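Local coordinates for protein LAO/AO transport system kinase (Escherichia coli, PDB 2P67) that belongs to the MeaB-like group of P-loop NTPases, a family of G-protein-type proteins that fold around a parallel beta-sheet and assemble here as a dimer, at residues L306-V309 with T313-P316; H291-E296 with R300-T305; L198-K203 with D249-A254. All coordinates share one frame; numbering follows the deposited sequence.

Interaction 1 (L306-V309 with T313-P316)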
loop_
_atom_site.group_PDB
_atom_site.type_symbol
_atom_site.label_atom_id
_atom_site.label_comp_id
_atom_site.label_asym_id
_atom_site.label_seq_id
_atom_site.Cartn_x
_atom_site.Cartn_y
_atom_site.Cartn_z
ATOM N N LEU A 306 -23.675 5.975 0.099
ATOM C CA LEU A 306 -23.188 4.593 0.086
ATOM C C LEU A 306 -24.330 3.583 0.060
ATOM O O LEU A 306 -24.306 2.635 -0.723
ATOM C CB LEU A 306 -22.294 4.302 1.300
ATOM C CG LEU A 306 -20.838 4.795 1.254
ATOM C CD1 LEU A 306 -20.012 4.172 2.388
ATOM C CD2 LEU A 306 -20.229 4.463 -0.075
ATOM N N LEU A 307 -25.334 3.796 0.900
ATOM C CA LEU A 307 -26.480 2.865 0.941
ATOM C C LEU A 307 -27.305 2.877 -0.353
ATOM O O LEU A 307 -27.743 1.827 -0.811
ATOM C CB LEU A 307 -27.377 3.130 2.149
ATOM C CG LEU A 307 -28.418 2.046 2.480
ATOM C CD1 LEU A 307 -27.783 0.679 2.682
ATOM C CD2 LEU A 307 -29.215 2.452 3.729
ATOM N N ALA A 308 -27.506 4.062 -0.924
ATOM C CA ALA A 308 -28.148 4.202 -2.236
ATOM C C ALA A 308 -27.429 3.399 -3.315
ATOM O O ALA A 308 -28.058 2.733 -4.114
ATOM C CB ALA A 308 -28.252 5.687 -2.636
ATOM N N VAL A 309 -26.098 3.454 -3.336
ATOM C CA VAL A 309 -25.318 2.659 -4.287
ATOM C C VAL A 309 -25.451 1.156 -3.992
ATOM O O VAL A 309 -25.697 0.346 -4.897
ATOM C CB VAL A 309 -23.811 3.132 -4.324
ATOM C CG1 VAL A 309 -22.972 2.206 -5.178
ATOM C CG2 VAL A 309 -23.709 4.598 -4.815
ATOM N N THR A 313 -29.924 1.941 -6.387
ATOM C CA THR A 313 -30.751 3.091 -6.761
ATOM C C THR A 313 -29.971 4.198 -7.479
ATOM O O THR A 313 -30.567 5.026 -8.161
ATOM C CB THR A 313 -31.538 3.675 -5.559
ATOM O OG1 THR A 313 -30.629 4.314 -4.654
ATOM C CG2 THR A 313 -32.315 2.577 -4.846
ATOM N N LEU A 314 -28.651 4.207 -7.311
ATOM C CA LEU A 314 -27.763 5.192 -7.936
ATOM C C LEU A 314 -26.557 4.461 -8.470
ATOM O O LEU A 314 -26.051 3.532 -7.816
ATOM C CB LEU A 314 -27.208 6.178 -6.898
ATOM C CG LEU A 314 -28.024 7.224 -6.148
ATOM C CD1 LEU A 314 -27.073 8.043 -5.278
ATOM C CD2 LEU A 314 -28.740 8.130 -7.128
ATOM N N SER A 315 -26.044 4.916 -9.614
ATOM C CA SER A 315 -24.750 4.436 -10.075
ATOM C C SER A 315 -23.638 5.061 -9.228
ATOM O O SER A 315 -23.832 6.109 -8.629
ATOM C CB SER A 315 -24.509 4.810 -11.551
ATOM O OG SER A 315 -24.489 6.216 -11.678
ATOM N N PRO A 316 -22.462 4.417 -9.189
ATOM C CA PRO A 316 -21.280 5.042 -8.592
ATOM C C PRO A 316 -21.002 6.462 -9.129
ATOM O O PRO A 316 -20.729 7.366 -8.334
ATOM C CB PRO A 316 -20.166 4.060 -8.945
ATOM C CG PRO A 316 -20.885 2.721 -8.968
ATOM C CD PRO A 316 -22.187 3.037 -9.642
HETATM O O HOH W 1 -25.543 0.819 -7.555
#

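Interaction 2 (H291-E296 with R300-T305)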
loop_
_atom_site.group_PDB
_atom_site.type_symbol
_atom_site.label_atom_id
_atom_site.label_comp_id
_atom_site.label_asym_id
_atom_site.label_seq_id
_atom_site.Cartn_x
_atom_site.Cartn_y
_atom_site.Cartn_z
ATOM N N HIS A 291 -11.501 16.175 8.932
ATOM C CA HIS A 291 -12.454 17.238 9.221
ATOM C C HIS A 291 -13.748 17.058 8.436
ATOM O O HIS A 291 -14.843 17.246 8.978
ATOM C CB HIS A 291 -11.842 18.616 8.960
ATOM C CG HIS A 291 -10.942 19.094 10.061
ATOM N ND1 HIS A 291 -9.749 19.745 9.819
ATOM C CD2 HIS A 291 -11.054 19.009 11.409
ATOM C CE1 HIS A 291 -9.171 20.047 10.969
ATOM N NE2 HIS A 291 -9.940 19.607 11.949
ATOM N N LEU A 292 -13.614 16.686 7.165
ATOM C CA LEU A 292 -14.760 16.404 6.296
ATOM C C LEU A 292 -15.574 15.201 6.783
ATOM O O LEU A 292 -16.778 15.314 7.007
ATOM C CB LEU A 292 -14.287 16.179 4.857
ATOM C CG LEU A 292 -15.350 15.922 3.796
ATOM C CD1 LEU A 292 -16.219 17.156 3.597
ATOM C CD2 LEU A 292 -14.677 15.512 2.491
ATOM N N PHE A 293 -14.910 14.061 6.960
ATOM C CA PHE A 293 -15.591 12.824 7.347
ATOM C C PHE A 293 -16.028 12.804 8.816
ATOM O O PHE A 293 -16.847 11.969 9.221
ATOM C CB PHE A 293 -14.748 11.601 6.963
ATOM C CG PHE A 293 -14.715 11.339 5.472
ATOM C CD1 PHE A 293 -13.828 12.027 4.645
ATOM C CD2 PHE A 293 -15.593 10.425 4.894
ATOM C CE1 PHE A 293 -13.812 11.807 3.264
ATOM C CE2 PHE A 293 -15.583 10.189 3.514
ATOM C CZ PHE A 293 -14.695 10.876 2.700
ATOM N N ALA A 294 -15.503 13.746 9.602
ATOM C CA ALA A 294 -15.953 13.944 10.982
ATOM C C ALA A 294 -17.252 14.745 11.021
ATOM O O ALA A 294 -18.125 14.478 11.857
ATOM C CB ALA A 294 -14.874 14.634 11.818
ATOM N N ASN A 295 -17.372 15.720 10.121
ATOM C CA ASN A 295 -18.579 16.527 10.001
ATOM C C ASN A 295 -19.847 15.656 10.049
ATOM O O ASN A 295 -19.984 14.693 9.286
ATOM C CB ASN A 295 -18.536 17.358 8.722
ATOM C CG ASN A 295 -19.609 18.420 8.686
ATOM O OD1 ASN A 295 -19.490 19.456 9.339
ATOM N ND2 ASN A 295 -20.664 18.174 7.923
ATOM N N GLU A 296 -20.750 15.989 10.972
ATOM C CA GLU A 296 -21.930 15.173 11.232
ATOM C C GLU A 296 -22.875 15.149 10.032
ATOM O O GLU A 296 -23.452 14.111 9.711
ATOM C CB GLU A 296 -22.655 15.683 12.474
ATOM C CG GLU A 296 -23.305 14.593 13.310
ATOM C CD GLU A 296 -24.458 15.122 14.150
ATOM O OE1 GLU A 296 -24.266 16.127 14.873
ATOM O OE2 GLU A 296 -25.562 14.534 14.077
ATOM N N ARG A 300 -23.422 11.787 7.490
ATOM C CA ARG A 300 -24.788 11.320 7.261
ATOM C C ARG A 300 -25.084 11.176 5.766
ATOM O O ARG A 300 -25.516 10.114 5.317
ATOM C CB ARG A 300 -25.778 12.281 7.942
ATOM C CG ARG A 300 -27.261 11.982 7.690
ATOM C CD ARG A 300 -28.163 12.734 8.665
ATOM N NE ARG A 300 -27.952 12.299 10.050
ATOM C CZ ARG A 300 -27.461 13.063 11.027
ATOM N NH1 ARG A 300 -27.124 14.330 10.800
ATOM N NH2 ARG A 300 -27.312 12.557 12.245
ATOM N N TYR A 301 -24.821 12.240 5.007
ATOM C CA TYR A 301 -25.030 12.260 3.566
ATOM C C TYR A 301 -24.159 11.229 2.841
ATOM O O TYR A 301 -24.609 10.576 1.888
ATOM C CB TYR A 301 -24.735 13.652 3.022
ATOM C CG TYR A 301 -25.214 13.854 1.608
ATOM C CD1 TYR A 301 -26.555 14.130 1.349
ATOM C CD2 TYR A 301 -24.337 13.759 0.526
ATOM C CE1 TYR A 301 -27.014 14.316 0.059
ATOM C CE2 TYR A 301 -24.791 13.940 -0.781
ATOM C CZ TYR A 301 -26.136 14.223 -0.998
ATOM O OH TYR A 301 -26.611 14.409 -2.266
ATOM N N TYR A 302 -22.915 11.086 3.303
ATOM C CA TYR A 302 -22.004 10.072 2.764
ATOM C C TYR A 302 -22.555 8.655 2.960
ATOM O O TYR A 302 -22.550 7.843 2.027
ATOM C CB TYR A 302 -20.599 10.220 3.384
ATOM C CG TYR A 302 -19.616 9.220 2.840
ATOM C CD1 TYR A 302 -19.042 9.396 1.581
ATOM C CD2 TYR A 302 -19.251 8.100 3.583
ATOM C CE1 TYR A 302 -18.136 8.463 1.057
ATOM C CE2 TYR A 302 -18.344 7.166 3.073
ATOM C CZ TYR A 302 -17.806 7.353 1.800
ATOM O OH TYR A 302 -16.912 6.435 1.309
ATOM N N ARG A 303 -23.040 8.367 4.166
ATOM C CA ARG A 303 -23.560 7.039 4.476
ATOM C C ARG A 303 -24.847 6.733 3.707
ATOM O O ARG A 303 -25.031 5.614 3.253
ATOM C CB ARG A 303 -23.742 6.837 5.982
ATOM C CG ARG A 303 -22.417 6.675 6.759
ATOM C CD ARG A 303 -22.636 6.391 8.251
ATOM N NE ARG A 303 -22.967 7.606 9.005
ATOM C CZ ARG A 303 -24.171 7.890 9.509
ATOM N NH1 ARG A 303 -24.361 9.025 10.168
ATOM N NH2 ARG A 303 -25.189 7.045 9.363
ATOM N N GLN A 304 -25.715 7.731 3.550
ATOM C CA GLN A 304 -26.927 7.588 2.729
ATOM C C GLN A 304 -26.600 7.367 1.248
ATOM O O GLN A 304 -27.287 6.613 0.560
ATOM C CB GLN A 304 -27.865 8.794 2.909
ATOM C CG GLN A 304 -28.527 8.887 4.295
ATOM C CD GLN A 304 -29.225 7.596 4.746
ATOM O OE1 GLN A 304 -28.930 7.073 5.815
ATOM N NE2 GLN A 304 -30.145 7.084 3.933
ATOM N N THR A 305 -25.549 8.029 0.767
ATOM C CA THR A 305 -25.090 7.838 -0.604
ATOM C C THR A 305 -24.556 6.424 -0.796
ATOM O O THR A 305 -24.958 5.748 -1.733
ATOM C CB THR A 305 -24.024 8.865 -1.004
ATOM O OG1 THR A 305 -24.573 10.183 -0.882
ATOM C CG2 THR A 305 -23.535 8.609 -2.440
HETATM O O HOH W 2 -23.539 11.867 11.070
#

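Interaction 3 (L198-K203 with D249-A254)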
loop_
_atom_site.group_PDB
_atom_site.type_symbol
_atom_site.label_atom_id
_atom_site.label_comp_id
_atom_site.label_asym_id
_atom_site.label_seq_id
_atom_site.Cartn_x
_atom_site.Cartn_y
_atom_site.Cartn_z
ATOM N N LEU A 198 16.478 -5.770 7.511
ATOM C CA LEU A 198 17.062 -6.956 8.148
ATOM C C LEU A 198 15.977 -7.719 8.907
ATOM O O LEU A 198 15.095 -7.111 9.507
ATOM C CB LEU A 198 18.199 -6.552 9.112
ATOM C CG LEU A 198 19.454 -6.009 8.421
ATOM C CD1 LEU A 198 20.337 -5.180 9.364
ATOM C CD2 LEU A 198 20.246 -7.150 7.788
ATOM N N ILE A 199 16.029 -9.054 8.861
ATOM C CA ILE A 199 15.188 -9.897 9.691
ATOM C C ILE A 199 16.123 -10.660 10.620
ATOM O O ILE A 199 17.181 -11.145 10.181
ATOM C CB ILE A 199 14.368 -10.944 8.879
ATOM C CG1 ILE A 199 13.459 -10.244 7.857
ATOM C CG2 ILE A 199 13.551 -11.851 9.825
ATOM C CD1 ILE A 199 12.189 -9.676 8.397
ATOM N N VAL A 200 15.751 -10.740 11.891
ATOM C CA VAL A 200 16.579 -11.418 12.884
ATOM C C VAL A 200 15.735 -12.481 13.600
ATOM O O VAL A 200 14.623 -12.198 14.048
ATOM C CB VAL A 200 17.181 -10.431 13.917
ATOM C CG1 VAL A 200 17.857 -11.214 15.053
ATOM C CG2 VAL A 200 18.196 -9.444 13.255
ATOM N N ILE A 201 16.259 -13.705 13.691
ATOM C CA ILE A 201 15.578 -14.771 14.423
ATOM C C ILE A 201 16.337 -14.935 15.734
ATOM O O ILE A 201 17.485 -15.390 15.741
ATOM C CB ILE A 201 15.547 -16.130 13.638
ATOM C CG1 ILE A 201 15.182 -15.947 12.141
ATOM C CG2 ILE A 201 14.643 -17.162 14.353
ATOM C CD1 ILE A 201 13.723 -15.481 11.835
ATOM N N ASN A 202 15.725 -14.509 16.836
ATOM C CA ASN A 202 16.389 -14.571 18.153
ATOM C C ASN A 202 16.168 -15.964 18.769
ATOM O O ASN A 202 15.354 -16.747 18.273
ATOM C CB ASN A 202 15.861 -13.446 19.067
ATOM C CG ASN A 202 16.769 -13.138 20.281
ATOM O OD1 ASN A 202 17.939 -13.560 20.374
ATOM N ND2 ASN A 202 16.210 -12.369 21.225
ATOM N N LYS A 203 16.928 -16.271 19.815
ATOM C CA LYS A 203 16.795 -17.526 20.589
ATOM C C LYS A 203 17.321 -18.719 19.810
ATOM O O LYS A 203 16.795 -19.839 19.922
ATOM C CB LYS A 203 15.362 -17.758 21.088
ATOM C CG LYS A 203 14.822 -16.613 21.951
ATOM C CD LYS A 203 13.397 -16.851 22.420
ATOM C CE LYS A 203 12.918 -15.653 23.234
ATOM N NZ LYS A 203 11.448 -15.689 23.480
ATOM N N ASP A 249 27.142 -9.018 17.325
ATOM C CA ASP A 249 28.202 -8.316 16.597
ATOM C C ASP A 249 27.915 -8.331 15.091
ATOM O O ASP A 249 28.092 -7.338 14.392
ATOM C CB ASP A 249 29.575 -8.976 16.857
ATOM C CG ASP A 249 29.971 -8.990 18.331
ATOM O OD1 ASP A 249 29.739 -7.998 19.047
ATOM O OD2 ASP A 249 30.540 -10.008 18.784
ATOM N N GLU A 250 27.464 -9.488 14.606
ATOM C CA GLU A 250 27.209 -9.708 13.187
ATOM C C GLU A 250 26.013 -8.885 12.686
ATOM O O GLU A 250 26.005 -8.403 11.545
ATOM C CB GLU A 250 26.987 -11.204 12.938
ATOM C CG GLU A 250 28.296 -12.033 13.040
ATOM C CD GLU A 250 28.807 -12.301 14.478
ATOM O OE1 GLU A 250 28.195 -11.902 15.511
ATOM O OE2 GLU A 250 29.874 -12.948 14.574
ATOM N N ILE A 251 25.021 -8.714 13.555
ATOM C CA ILE A 251 23.850 -7.881 13.237
ATOM C C ILE A 251 24.262 -6.408 13.096
ATOM O O ILE A 251 23.881 -5.736 12.138
ATOM C CB ILE A 251 22.706 -8.115 14.252
ATOM C CG1 ILE A 251 22.115 -9.533 14.045
ATOM C CG2 ILE A 251 21.631 -6.996 14.151
ATOM C CD1 ILE A 251 21.375 -10.090 15.167
ATOM N N TRP A 252 25.089 -5.924 14.021
ATOM C CA TRP A 252 25.611 -4.552 13.940
ATOM C C TRP A 252 26.421 -4.375 12.663
ATOM O O TRP A 252 26.298 -3.384 11.956
ATOM C CB TRP A 252 26.448 -4.238 15.188
ATOM C CG TRP A 252 27.110 -2.899 15.202
ATOM C CD1 TRP A 252 28.432 -2.638 15.502
ATOM C CD2 TRP A 252 26.504 -1.629 14.925
ATOM N NE1 TRP A 252 28.680 -1.281 15.421
ATOM C CE2 TRP A 252 27.516 -0.638 15.080
ATOM C CE3 TRP A 252 25.211 -1.224 14.550
ATOM C CZ2 TRP A 252 27.266 0.732 14.882
ATOM C CZ3 TRP A 252 24.966 0.143 14.360
ATOM C CH2 TRP A 252 25.988 1.099 14.528
ATOM N N HIS A 253 27.234 -5.372 12.346
ATOM C CA HIS A 253 28.007 -5.337 11.130
ATOM C C HIS A 253 27.153 -5.295 9.859
ATOM O O HIS A 253 27.504 -4.617 8.906
ATOM C CB HIS A 253 29.004 -6.484 11.127
ATOM C CG HIS A 253 30.087 -6.289 12.137
ATOM N ND1 HIS A 253 30.796 -7.332 12.698
ATOM C CD2 HIS A 253 30.550 -5.158 12.721
ATOM C CE1 HIS A 253 31.675 -6.843 13.558
ATOM N NE2 HIS A 253 31.541 -5.527 13.595
ATOM N N ALA A 254 26.030 -5.996 9.875
ATOM C CA ALA A 254 25.107 -5.967 8.751
ATOM C C ALA A 254 24.465 -4.585 8.614
ATOM O O ALA A 254 24.272 -4.097 7.503
ATOM C CB ALA A 254 24.043 -7.043 8.892
#

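Interaction 1 (L306-V309 with T313-P316)
Thr313 grips Ala308 O with two donors at once. Its backbone N lies 3.0 Å from Ala308 O, nearly in line with the C=O bond, while the hydroxyl arrives from the flank: Thr313 OG1 stands 3.1 Å from Ala308 O, at a C=O...donor angle of 105° and tilted off the carbonyl plane. The side chain can do this because chi1 of 70° sets OG1 between the backbone N and the carbonyl carbon, from where it reaches the same oxygen as the N-H. Leu314 follows with an apolar touch, its CD1 packing 3.7 Å from Ala308 CB. On the backbone, a water donates to both Leu314 O (2.8 Å from the water) and Val309 O, bridging two carbonyls that cannot bond to each other. Ser315, the N-cap of helix 316-328, turns its OG to Thr318 N, while its own N bonds Asp47 of the second subunit. Pro316 opens that helix and brings CG to 4.4 Å from Val309 CG1; it also packs on Trp279 of the second subunit. The segments thus form the short connection of a helical hairpin, joining helix 296-310 to helix 316-328 at the dimer interface. With one carbonyl held by two donors and the aliphatic contacts few, directed polar bonds probably do much to set the path of the connection.

Interaction 2 (H291-E296 with R300-T305)
Phe293 drives one corner of its ring into the face of Tyr302. Phe293 CE2 sits 3.8 Å above the plane of the Tyr302 ring and over its centre, and the two planes stand 79° apart, a T-shaped pair with centroids 5.2 Å apart. From a CB that points toward the other segment, chi1 of -179°, with CG anti to the backbone N, carries the Tyr302 ring across, and chi2 turns its face to the phenylalanine. Phe293 starts out less well aimed, and the far end of its ring reaches across. Its ring also meets Phe298 edge-to-face and makes a cation-pi contact with Arg281 of the second subunit, which packs on Tyr302 as well. The contact spans the kink at which helix 267-294 breaks and helix 296-310 begins, with Asn295 as both the first non-helical residue and the N-cap of the new helix. In the first turn after the kink, Arg300 N donates to Glu296 O over 3.2 Å, from above the carbonyl plane. The same pair is tied again by side chains lying alongside each other: Arg300 NH2 meets Glu296 OE2 at 3.2 Å in a salt bridge. The bond lies in the guanidinium plane and uses the anti lone pair of OE2, the carboxylate turned steeply against the guanidinium. Glu296, extended beyond CG, carries OE2 out alongside the arginine, and a bend at chi3 (-64°) turns the guanidinium of Arg300 to that carboxylate. A water donates to Glu296 O at 2.6 Å and accepts a weak bond from Arg303 NH1, also salt-bridged to Asp299.

Interaction 3 (L198-K203 with D249-A254)
This is a buried, wholly apolar helix-on-sheet contact: strand 198-201, inside the parallel sheet, lies against helix 248-264, and two pairs of side chains fill the interface. Val200 and Ile251 reach for each other tip to tip. Ile251 CD1 comes to 3.7 Å from Val200 CG1 and 3.8 Å from Val200 CG2, so a single methyl rests in the fork of the valine. Val200 already points to the helix from CB; chi1 of 171°, with CG1 anti to the backbone N, turns both methyls to Ile251 CD1. Ile251 answers with an outstretched chain, chi2 160°, which carries CD1 away from its own backbone. One helical turn further on, Ala254 has only CB to offer, and Leu198 covers the distance with its isobutyl end: in one of the two conformers modelled for Leu198, its CD2 lies 4.0 Å from Ala254 CB. Strand 198-201 is the next-to-last of the sheet, hydrogen-bonded to strands 172-177 and 236-239, in the three-layer alpha/beta fold of P-loop NTPases. Leu238 of the edge strand 236-239 packs on both Ile251 and Ala254, widening the surface that the helix covers. The odd residues of the strand turn the other way, with Ile199 and Ile201 packing on helix 209-225. Further along, Asn202 OD1 bonds Ala242 N, and Lys203 NZ bonds O of Gly66, which lies in what is probably the P-loop (Walker A motif).

Interaction 3 is buried between the parallel sheet and a helix on its face and joins its two segments by aliphatic packing, with no hydrogen bond, whereas interactions 1 and 2 sit far out on the C-terminal helices. Those two share helix 296-310, follow each other along the chain with centres 15 Å apart, and both touch the second subunit. Interaction 2 is partly buried and mixes an aromatic pair with a solvent-side salt bridge; interaction 1, nearer the surface, relies on bonds to backbone carbonyls and a bridging water. Interaction 3 is about 48 Å from interaction 2, centre to centre, and touches no other chain, yet its helix 248-264 leads into helix 267-294.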